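Local coordinates for CRP-like protein Clp (Xanthomonas campestris pv. campestris, PDB 3IWZ) that regulates virulence gene expression as a dimeric, DNA-binding CRP-family transcription factor whose DNA binding is apparently abolished by c-di-GMP, at residues D[28-33]-D[55-60]; D[64-69]-D[101-106]; D[166-171]-D[224-229]. All blocks are in the same frame, centred on the assembly; numbering follows the deposited sequence.

Contact 1 (D[28-33]-D[55-60]); sequences ERFLAH and LYYVIS
Phe30 and Leu31, on helix 24-32, lean on Leu55, Tyr57 and Ile59 of segment 55-60, the helix and strand axes passing 11.3 Å apart at 131° between their N-to-C directions. No hydrogen bond joins the two segments. Tyr57 is the middle of the contact, with Phe30 and Leu31 both resting on it. Its CB sits at the edge of the Phe30 ring, in the ring plane, 4.0 Å from Phe30 CE2. Phe30 CG stands anti to the backbone N (chi1 166°), on the side of the strand. On the same residue, Leu31 CD2 comes within 4.0 Å of Tyr57 CD2, and the two side chains cross at about a right angle. Farther along, Leu31 CD1 meets Ile59 CD1 at 4.2 Å, methyl to methyl. Leu55 CD1 stands 4.4 Å from Phe30 CZ and completes the row. Leu118 of helix 115-122 touches both Phe30 and Leu55, while Phe85 packs edge-to-face with the Tyr57 ring. Ile59 and Ser60 both lie opposite Glu109, which makes a beta bulge of the classic type at the corner where the chain leaves this sheet. The contact joins the N-terminal helix to one sheet of the cyclic nucleotide-binding beta-roll. All the touching atoms are carbon, so these two segments meet by apolar packing alone; the salt bridge of Arg29 to Asp129 lies outside the contact.

Contact 2 (D[64-69]-D[101-106]); sequences SIIAEE and ILRTRT
Ser64 and Arg103 form one hydrogen-bonded pair of an antiparallel beta sheet, and Ile66 and Ile101 form the next, in the beta-roll of the cyclic nucleotide-binding domain. Arg103 N gives a nearly straight bond to Ser64 O (172°). Arg103 O is gripped twice, by Ser64 N at 2.6 Å and by Ser64 OG at 3.2 Å. The bond from Ser64 N is bent, at 138°, unlike the one from Arg103 N. The two donors reach Arg103 O from opposite faces of the carbonyl plane. Ser64 OG lies between the backbone N and the carbonyl carbon (chi1 69°), turned to the side from which it meets this oxygen. Ile66 N and Ile101 N each bond the other residue's carbonyl oxygen, at 2.7 Å from Ile66 N to Ile101 O. Ile65 and Leu102 make the non-hydrogen-bonded pair between them. Their side chains lie on the face opposite that of Ser64, Ile66, Ile101 and Arg103, with Ile65 CD1 and Leu102 CD1 3.7 Å apart. Ile101 CD1 packs on Glu68 CG at 3.7 Å. The Arg103 guanidinium makes salt bridges through NE to Asp44 and NH2 to Glu74. Arg105 leans its CG on Ser64 CB, and its NH1 bonds Ser62. Ile66 CD1 lies over one face of the Arg103 guanidinium, 3.5 Å from Arg103 CZ.

Contact 3 (D[166-171]-D[224-229]); sequences RTLHDL and VVLYGT
Leu168 and His169 of helix 160-172 pack against Val224, Leu226 and Thr229 in a helix-on-sheet contact of the winged helix-turn-helix domain. Strand 223-227, which carries Val224 and Leu226, pairs with strand 217-220 in the C-terminal hairpin that forms the wing. The helix precedes the predicted helix-turn-helix motif at 190-209. The two axes run nearly perpendicular, at 98°, with a closest approach of 10.1 Å. Leu168 is buried and faces the strand. Its CD2 meets Val224 CG1 at 4.2 Å, and these side chains cross at about a right angle. Leu168 CB also lies 4.4 Å from Leu226 CD1. Leu217, on the neighbouring strand 217-220, touches Leu168 as well, so two strands of the sheet cover this leucine. Leu226 has its CG anti to the backbone N (chi1 179°), and from there its two methyls divide between the helix residues. CD1 goes to Leu168, while CD2 lies 3.4 Å from His169 ND1. Beyond Leu226 the contact turns polar at the last modelled residue of the chain. There the His169 ring, exposed at the surface, crosses the Thr229 side chain at about a right angle. Thr229 OG1 sits at the ring edge, in its plane. His169 ND1 donates a weak, bent hydrogen bond of 3.1 Å to Thr229 OG1, with an angle of 123°.

From the N terminus, contact 1 comes first: helix 24-32 meets strand 54-58, closing a loop that holds strands 35-39 and 44-46. The chain turns at 59 into strand 63-68, which opens contact 2. That contact closes on strand 101-104 after a longer excursion through strands 74-80 and 85-86. The long helix 130-157 then leads to the DNA-binding domain. There contact 3 joins helix 160-172 to the last strand, with the predicted helix-turn-helix motif (190-209) in its loop. The three loops follow in series, and none nests or crosses. Contacts 1 and 2 touch through Tyr56 and Leu102. Contact 3 lies about 22 Å from contact 2, centre to centre.

Contact 1 (D[28-33]-D[55-60])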
loop_
_atom_site.group_PDB
_atom_site.type_symbol
_atom_site.label_atom_id
_atom_site.label_comp_id
_atom_site.label_asym_id
_atom_site.label_seq_id
_atom_site.Cartn_x
_atom_site.Cartn_y
_atom_site.Cartn_z
ATOM N N GLU D 28 19.092 12.609 15.182
ATOM C CA GLU D 28 19.655 13.951 15.293
ATOM C C GLU D 28 20.651 14.255 14.186
ATOM O O GLU D 28 20.624 15.340 13.611
ATOM C CB GLU D 28 20.316 14.148 16.659
ATOM C CG GLU D 28 19.329 14.042 17.803
ATOM C CD GLU D 28 18.052 14.822 17.535
ATOM O OE1 GLU D 28 16.957 14.304 17.858
ATOM O OE2 GLU D 28 18.146 15.950 17.005
ATOM N N ARG D 29 21.535 13.309 13.887
ATOM C CA ARG D 29 22.509 13.536 12.827
ATOM C C ARG D 29 21.769 13.710 11.516
ATOM O O ARG D 29 22.157 14.512 10.675
ATOM C CB ARG D 29 23.481 12.369 12.718
ATOM C CG ARG D 29 24.447 12.274 13.873
ATOM C CD ARG D 29 25.585 11.329 13.540
ATOM N NE ARG D 29 25.145 9.942 13.492
ATOM C CZ ARG D 29 24.725 9.265 14.554
ATOM N NH1 ARG D 29 24.340 8.003 14.435
ATOM N NH2 ARG D 29 24.693 9.856 15.737
ATOM N N PHE D 30 20.694 12.951 11.346
ATOM C CA PHE D 30 19.907 13.045 10.130
ATOM C C PHE D 30 19.292 14.436 10.013
ATOM O O PHE D 30 19.229 15.000 8.923
ATOM C CB PHE D 30 18.797 11.995 10.123
ATOM C CG PHE D 30 17.764 12.235 9.073
ATOM C CD1 PHE D 30 18.060 12.045 7.732
ATOM C CD2 PHE D 30 16.503 12.701 9.421
ATOM C CE1 PHE D 30 17.118 12.322 6.740
ATOM C CE2 PHE D 30 15.547 12.984 8.436
ATOM C CZ PHE D 30 15.857 12.792 7.092
ATOM N N LEU D 31 18.839 14.983 11.139
ATOM C CA LEU D 31 18.222 16.303 11.157
ATOM C C LEU D 31 19.249 17.428 11.025
ATOM O O LEU D 31 18.930 18.519 10.553
ATOM C CB LEU D 31 17.415 16.492 12.443
ATOM C CG LEU D 31 16.255 15.525 12.703
ATOM C CD1 LEU D 31 15.534 15.942 13.977
ATOM C CD2 LEU D 31 15.296 15.529 11.517
ATOM N N ALA D 32 20.483 17.156 11.437
ATOM C CA ALA D 32 21.542 18.155 11.360
ATOM C C ALA D 32 21.692 18.712 9.944
ATOM O O ALA D 32 22.183 19.824 9.765
ATOM C CB ALA D 32 22.875 17.556 11.836
ATOM N N HIS D 33 21.271 17.941 8.944
ATOM C CA HIS D 33 21.374 18.371 7.548
ATOM C C HIS D 33 20.016 18.765 6.966
ATOM O O HIS D 33 19.909 19.069 5.778
ATOM C CB HIS D 33 21.967 17.256 6.668
ATOM C CG HIS D 33 23.296 16.740 7.133
ATOM N ND1 HIS D 33 23.420 15.758 8.093
ATOM C CD2 HIS D 33 24.557 17.054 6.753
ATOM C CE1 HIS D 33 24.698 15.484 8.280
ATOM N NE2 HIS D 33 25.409 16.257 7.480
ATOM N N LEU D 55 12.160 14.833 0.742
ATOM C CA LEU D 55 11.665 13.846 1.678
ATOM C C LEU D 55 11.261 14.649 2.905
ATOM O O LEU D 55 11.874 15.668 3.206
ATOM C CB LEU D 55 12.788 12.872 2.047
ATOM C CG LEU D 55 12.518 11.493 2.650
ATOM C CD1 LEU D 55 13.612 11.212 3.683
ATOM C CD2 LEU D 55 11.165 11.424 3.300
ATOM N N TYR D 56 10.227 14.206 3.606
ATOM C CA TYR D 56 9.805 14.901 4.809
ATOM C C TYR D 56 9.838 13.977 6.009
ATOM O O TYR D 56 9.552 12.790 5.895
ATOM C CB TYR D 56 8.396 15.447 4.647
ATOM C CG TYR D 56 8.284 16.588 3.671
ATOM C CD1 TYR D 56 8.701 17.872 4.020
ATOM C CD2 TYR D 56 7.733 16.393 2.410
ATOM C CE1 TYR D 56 8.563 18.931 3.143
ATOM C CE2 TYR D 56 7.593 17.449 1.522
ATOM C CZ TYR D 56 8.008 18.714 1.895
ATOM O OH TYR D 56 7.860 19.760 1.023
ATOM N N TYR D 57 10.202 14.540 7.155
ATOM C CA TYR D 57 10.243 13.809 8.413
ATOM C C TYR D 57 9.372 14.621 9.370
ATOM O O TYR D 57 9.654 15.792 9.624
ATOM C CB TYR D 57 11.670 13.737 8.946
ATOM C CG TYR D 57 11.772 13.117 10.317
ATOM C CD1 TYR D 57 11.950 11.745 10.476
ATOM C CD2 TYR D 57 11.675 13.902 11.459
ATOM C CE1 TYR D 57 12.029 11.171 11.743
ATOM C CE2 TYR D 57 11.754 13.344 12.730
ATOM C CZ TYR D 57 11.931 11.980 12.864
ATOM O OH TYR D 57 12.011 11.432 14.120
ATOM N N VAL D 58 8.303 14.007 9.870
ATOM C CA VAL D 58 7.391 14.672 10.791
ATOM C C VAL D 58 8.012 14.792 12.179
ATOM O O VAL D 58 8.129 13.803 12.900
ATOM C CB VAL D 58 6.060 13.896 10.949
ATOM C CG1 VAL D 58 5.113 14.678 11.844
ATOM C CG2 VAL D 58 5.429 13.626 9.597
ATOM N N ILE D 59 8.405 16.007 12.548
ATOM C CA ILE D 59 9.002 16.244 13.854
ATOM C C ILE D 59 7.920 16.377 14.918
ATOM O O ILE D 59 8.043 15.845 16.025
ATOM C CB ILE D 59 9.880 17.516 13.847
ATOM C CG1 ILE D 59 11.169 17.243 13.064
ATOM C CG2 ILE D 59 10.195 17.940 15.284
ATOM C CD1 ILE D 59 12.180 18.372 13.081
ATOM N N SER D 60 6.860 17.094 14.576
ATOM C CA SER D 60 5.748 17.287 15.484
ATOM C C SER D 60 4.539 17.565 14.627
ATOM O O SER D 60 4.659 18.099 13.530
ATOM C CB SER D 60 5.988 18.480 16.415
ATOM O OG SER D 60 5.779 19.714 15.742
#

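Contact 2 (D[64-69]-D[101-106])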
loop_
_atom_site.group_PDB
_atom_site.type_symbol
_atom_site.label_atom_id
_atom_site.label_comp_id
_atom_site.label_asym_id
_atom_site.label_seq_id
_atom_site.Cartn_x
_atom_site.Cartn_y
_atom_site.Cartn_z
ATOM N N SER D 64 -1.829 13.919 6.978
ATOM C CA SER D 64 -2.619 12.875 6.372
ATOM C C SER D 64 -2.121 12.703 4.945
ATOM O O SER D 64 -1.643 13.657 4.337
ATOM C CB SER D 64 -4.101 13.259 6.368
ATOM O OG SER D 64 -4.343 14.339 5.481
ATOM N N ILE D 65 -2.202 11.479 4.437
ATOM C CA ILE D 65 -1.804 11.194 3.061
ATOM C C ILE D 65 -3.122 10.917 2.354
ATOM O O ILE D 65 -3.857 10.008 2.734
ATOM C CB ILE D 65 -0.898 9.954 2.950
ATOM C CG1 ILE D 65 0.431 10.191 3.676
ATOM C CG2 ILE D 65 -0.650 9.626 1.486
ATOM C CD1 ILE D 65 1.312 11.256 3.060
ATOM N N ILE D 66 -3.421 11.711 1.334
ATOM C CA ILE D 66 -4.669 11.569 0.609
ATOM C C ILE D 66 -4.450 11.319 -0.878
ATOM O O ILE D 66 -3.536 11.875 -1.484
ATOM C CB ILE D 66 -5.535 12.846 0.784
ATOM C CG1 ILE D 66 -5.459 13.325 2.238
ATOM C CG2 ILE D 66 -6.990 12.551 0.410
ATOM C CD1 ILE D 66 -6.391 14.485 2.569
ATOM N N ALA D 67 -5.294 10.474 -1.461
ATOM C CA ALA D 67 -5.217 10.163 -2.887
ATOM C C ALA D 67 -6.423 10.804 -3.557
ATOM O O ALA D 67 -7.505 10.865 -2.969
ATOM C CB ALA D 67 -5.241 8.649 -3.105
ATOM N N GLU D 68 -6.235 11.291 -4.779
ATOM C CA GLU D 68 -7.312 11.930 -5.517
ATOM C C GLU D 68 -7.747 11.093 -6.709
ATOM O O GLU D 68 -6.987 10.266 -7.209
ATOM C CB GLU D 68 -6.871 13.302 -6.038
ATOM C CG GLU D 68 -6.761 14.393 -4.999
ATOM C CD GLU D 68 -7.248 15.737 -5.528
ATOM O OE1 GLU D 68 -6.846 16.108 -6.653
ATOM O OE2 GLU D 68 -8.027 16.419 -4.813
ATOM N N GLU D 69 -8.980 11.306 -7.156
ATOM C CA GLU D 69 -9.481 10.610 -8.328
ATOM C C GLU D 69 -9.808 11.689 -9.344
ATOM O O GLU D 69 -9.303 12.808 -9.241
ATOM C CB GLU D 69 -10.719 9.773 -8.010
ATOM C CG GLU D 69 -10.415 8.282 -7.863
ATOM C CD GLU D 69 -9.787 7.678 -9.120
ATOM O OE1 GLU D 69 -9.231 6.556 -9.029
ATOM O OE2 GLU D 69 -9.857 8.325 -10.196
ATOM N N ILE D 101 -1.600 13.584 -1.868
ATOM C CA ILE D 101 -1.672 14.825 -1.108
ATOM C C ILE D 101 -1.144 14.590 0.300
ATOM O O ILE D 101 -1.495 13.596 0.939
ATOM C CB ILE D 101 -3.118 15.318 -0.905
ATOM C CG1 ILE D 101 -3.827 15.519 -2.240
ATOM C CG2 ILE D 101 -3.098 16.621 -0.120
ATOM C CD1 ILE D 101 -5.266 16.033 -2.087
ATOM N N LEU D 102 -0.303 15.511 0.768
ATOM C CA LEU D 102 0.244 15.485 2.121
ATOM C C LEU D 102 -0.390 16.706 2.789
ATOM O O LEU D 102 -0.044 17.850 2.476
ATOM C CB LEU D 102 1.763 15.637 2.114
ATOM C CG LEU D 102 2.400 15.828 3.493
ATOM C CD1 LEU D 102 2.176 14.579 4.345
ATOM C CD2 LEU D 102 3.888 16.116 3.341
ATOM N N ARG D 103 -1.315 16.457 3.708
ATOM C CA ARG D 103 -2.050 17.524 4.374
ATOM C C ARG D 103 -1.921 17.501 5.897
ATOM O O ARG D 103 -2.174 16.480 6.539
ATOM C CB ARG D 103 -3.517 17.407 3.942
ATOM C CG ARG D 103 -4.541 18.230 4.690
ATOM C CD ARG D 103 -5.938 17.889 4.165
ATOM N NE ARG D 103 -6.086 18.233 2.748
ATOM C CZ ARG D 103 -7.085 17.817 1.971
ATOM N NH1 ARG D 103 -8.040 17.029 2.457
ATOM N NH2 ARG D 103 -7.131 18.195 0.704
ATOM N N THR D 104 -1.507 18.628 6.475
ATOM C CA THR D 104 -1.375 18.745 7.930
ATOM C C THR D 104 -2.776 18.706 8.548
ATOM O O THR D 104 -3.704 19.318 8.026
ATOM C CB THR D 104 -0.711 20.080 8.344
ATOM O OG1 THR D 104 -1.529 21.180 7.905
ATOM C CG2 THR D 104 0.684 20.200 7.741
ATOM N N ARG D 105 -2.931 17.986 9.652
ATOM C CA ARG D 105 -4.233 17.899 10.315
ATOM C C ARG D 105 -4.221 18.835 11.510
ATOM O O ARG D 105 -5.265 19.182 12.057
ATOM C CB ARG D 105 -4.505 16.479 10.790
ATOM C CG ARG D 105 -4.473 15.420 9.713
ATOM C CD ARG D 105 -4.635 14.054 10.353
ATOM N NE ARG D 105 -5.899 13.974 11.077
ATOM C CZ ARG D 105 -6.014 13.549 12.330
ATOM N NH1 ARG D 105 -4.937 13.165 13.000
ATOM N NH2 ARG D 105 -7.205 13.505 12.913
ATOM N N THR D 106 -3.014 19.221 11.908
ATOM C CA THR D 106 -2.791 20.134 13.021
ATOM C C THR D 106 -1.592 20.974 12.620
ATOM O O THR D 106 -1.086 20.848 11.503
ATOM C CB THR D 106 -2.428 19.385 14.329
ATOM O OG1 THR D 106 -1.184 18.699 14.157
ATOM C CG2 THR D 106 -3.505 18.382 14.702
#

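Contact 3 (D[166-171]-D[224-229])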
loop_
_atom_site.group_PDB
_atom_site.type_symbol
_atom_site.label_atom_id
_atom_site.label_comp_id
_atom_site.label_asym_id
_atom_site.label_seq_id
_atom_site.Cartn_x
_atom_site.Cartn_y
_atom_site.Cartn_z
ATOM N N ARG D 166 -16.658 0.445 11.484
ATOM C CA ARG D 166 -15.300 -0.033 11.719
ATOM C C ARG D 166 -14.336 1.130 11.965
ATOM O O ARG D 166 -13.544 1.102 12.913
ATOM C CB ARG D 166 -14.815 -0.852 10.517
ATOM C CG ARG D 166 -15.280 -2.308 10.477
ATOM C CD ARG D 166 -14.694 -2.994 9.251
ATOM N NE ARG D 166 -14.539 -4.439 9.404
ATOM C CZ ARG D 166 -15.541 -5.312 9.422
ATOM N NH1 ARG D 166 -16.793 -4.892 9.298
ATOM N NH2 ARG D 166 -15.292 -6.609 9.548
ATOM N N THR D 167 -14.416 2.153 11.114
ATOM C CA THR D 167 -13.550 3.332 11.217
ATOM C C THR D 167 -13.841 4.192 12.453
ATOM O O THR D 167 -12.954 4.889 12.955
ATOM C CB THR D 167 -13.657 4.214 9.948
ATOM O OG1 THR D 167 -13.179 3.482 8.814
ATOM C CG2 THR D 167 -12.832 5.468 10.098
ATOM N N LEU D 168 -15.083 4.163 12.930
ATOM C CA LEU D 168 -15.442 4.925 14.119
ATOM C C LEU D 168 -14.722 4.309 15.310
ATOM O O LEU D 168 -14.274 5.017 16.211
ATOM C CB LEU D 168 -16.955 4.886 14.354
ATOM C CG LEU D 168 -17.789 5.906 13.571
ATOM C CD1 LEU D 168 -19.275 5.582 13.687
ATOM C CD2 LEU D 168 -17.495 7.294 14.111
ATOM N N HIS D 169 -14.592 2.986 15.298
ATOM C CA HIS D 169 -13.922 2.285 16.385
ATOM C C HIS D 169 -12.402 2.419 16.340
ATOM O O HIS D 169 -11.742 2.379 17.378
ATOM C CB HIS D 169 -14.317 0.802 16.388
ATOM C CG HIS D 169 -15.711 0.550 16.872
ATOM N ND1 HIS D 169 -16.118 0.854 18.155
ATOM C CD2 HIS D 169 -16.791 0.020 16.250
ATOM C CE1 HIS D 169 -17.389 0.521 18.301
ATOM N NE2 HIS D 169 -17.822 0.013 17.159
ATOM N N ASP D 170 -11.844 2.579 15.144
ATOM C CA ASP D 170 -10.394 2.718 15.011
ATOM C C ASP D 170 -9.957 4.039 15.644
ATOM O O ASP D 170 -8.892 4.132 16.256
ATOM C CB ASP D 170 -9.992 2.690 13.530
ATOM C CG ASP D 170 -8.484 2.563 13.333
ATOM O OD1 ASP D 170 -7.888 1.601 13.866
ATOM O OD2 ASP D 170 -7.896 3.427 12.645
ATOM N N LEU D 171 -10.796 5.057 15.505
ATOM C CA LEU D 171 -10.491 6.366 16.062
ATOM C C LEU D 171 -10.695 6.396 17.570
ATOM O O LEU D 171 -10.045 7.165 18.272
ATOM C CB LEU D 171 -11.363 7.429 15.396
ATOM C CG LEU D 171 -11.132 7.539 13.890
ATOM C CD1 LEU D 171 -12.221 8.395 13.258
ATOM C CD2 LEU D 171 -9.741 8.113 13.635
ATOM N N VAL D 224 -18.387 13.457 17.426
ATOM C CA VAL D 224 -19.190 12.238 17.498
ATOM C C VAL D 224 -18.960 11.507 18.811
ATOM O O VAL D 224 -17.823 11.174 19.153
ATOM C CB VAL D 224 -18.836 11.267 16.358
ATOM C CG1 VAL D 224 -19.598 9.957 16.532
ATOM C CG2 VAL D 224 -19.152 11.901 15.023
ATOM N N VAL D 225 -20.037 11.244 19.544
ATOM C CA VAL D 225 -19.907 10.540 20.810
ATOM C C VAL D 225 -20.361 9.100 20.616
ATOM O O VAL D 225 -21.545 8.796 20.698
ATOM C CB VAL D 225 -20.758 11.203 21.917
ATOM C CG1 VAL D 225 -20.370 10.630 23.271
ATOM C CG2 VAL D 225 -20.563 12.714 21.903
ATOM N N LEU D 226 -19.404 8.221 20.346
ATOM C CA LEU D 226 -19.693 6.806 20.129
ATOM C C LEU D 226 -20.038 6.135 21.443
ATOM O O LEU D 226 -19.169 5.959 22.295
ATOM C CB LEU D 226 -18.481 6.095 19.520
ATOM C CG LEU D 226 -18.638 4.591 19.250
ATOM C CD1 LEU D 226 -19.440 4.377 17.967
ATOM C CD2 LEU D 226 -17.268 3.942 19.121
ATOM N N TYR D 227 -21.301 5.760 21.609
ATOM C CA TYR D 227 -21.736 5.090 22.828
ATOM C C TYR D 227 -20.972 3.786 22.978
ATOM O O TYR D 227 -20.649 3.117 21.991
ATOM C CB TYR D 227 -23.236 4.793 22.777
ATOM C CG TYR D 227 -24.100 6.026 22.652
ATOM C CD1 TYR D 227 -25.425 5.933 22.227
ATOM C CD2 TYR D 227 -23.589 7.291 22.945
ATOM C CE1 TYR D 227 -26.223 7.073 22.089
ATOM C CE2 TYR D 227 -24.374 8.434 22.815
ATOM C CZ TYR D 227 -25.688 8.319 22.385
ATOM O OH TYR D 227 -26.460 9.449 22.251
ATOM N N GLY D 228 -20.681 3.428 24.221
ATOM C CA GLY D 228 -19.963 2.197 24.476
ATOM C C GLY D 228 -18.468 2.383 24.580
ATOM O O GLY D 228 -17.974 2.952 25.559
ATOM N N THR D 229 -17.749 1.914 23.559
ATOM C CA THR D 229 -16.288 1.997 23.531
ATOM C C THR D 229 -15.757 3.358 23.078
ATOM O O THR D 229 -16.577 4.226 22.691
ATOM C CB THR D 229 -15.687 0.897 22.615
ATOM O OG1 THR D 229 -16.056 1.147 21.252
ATOM C CG2 THR D 229 -16.205 -0.483 23.026
#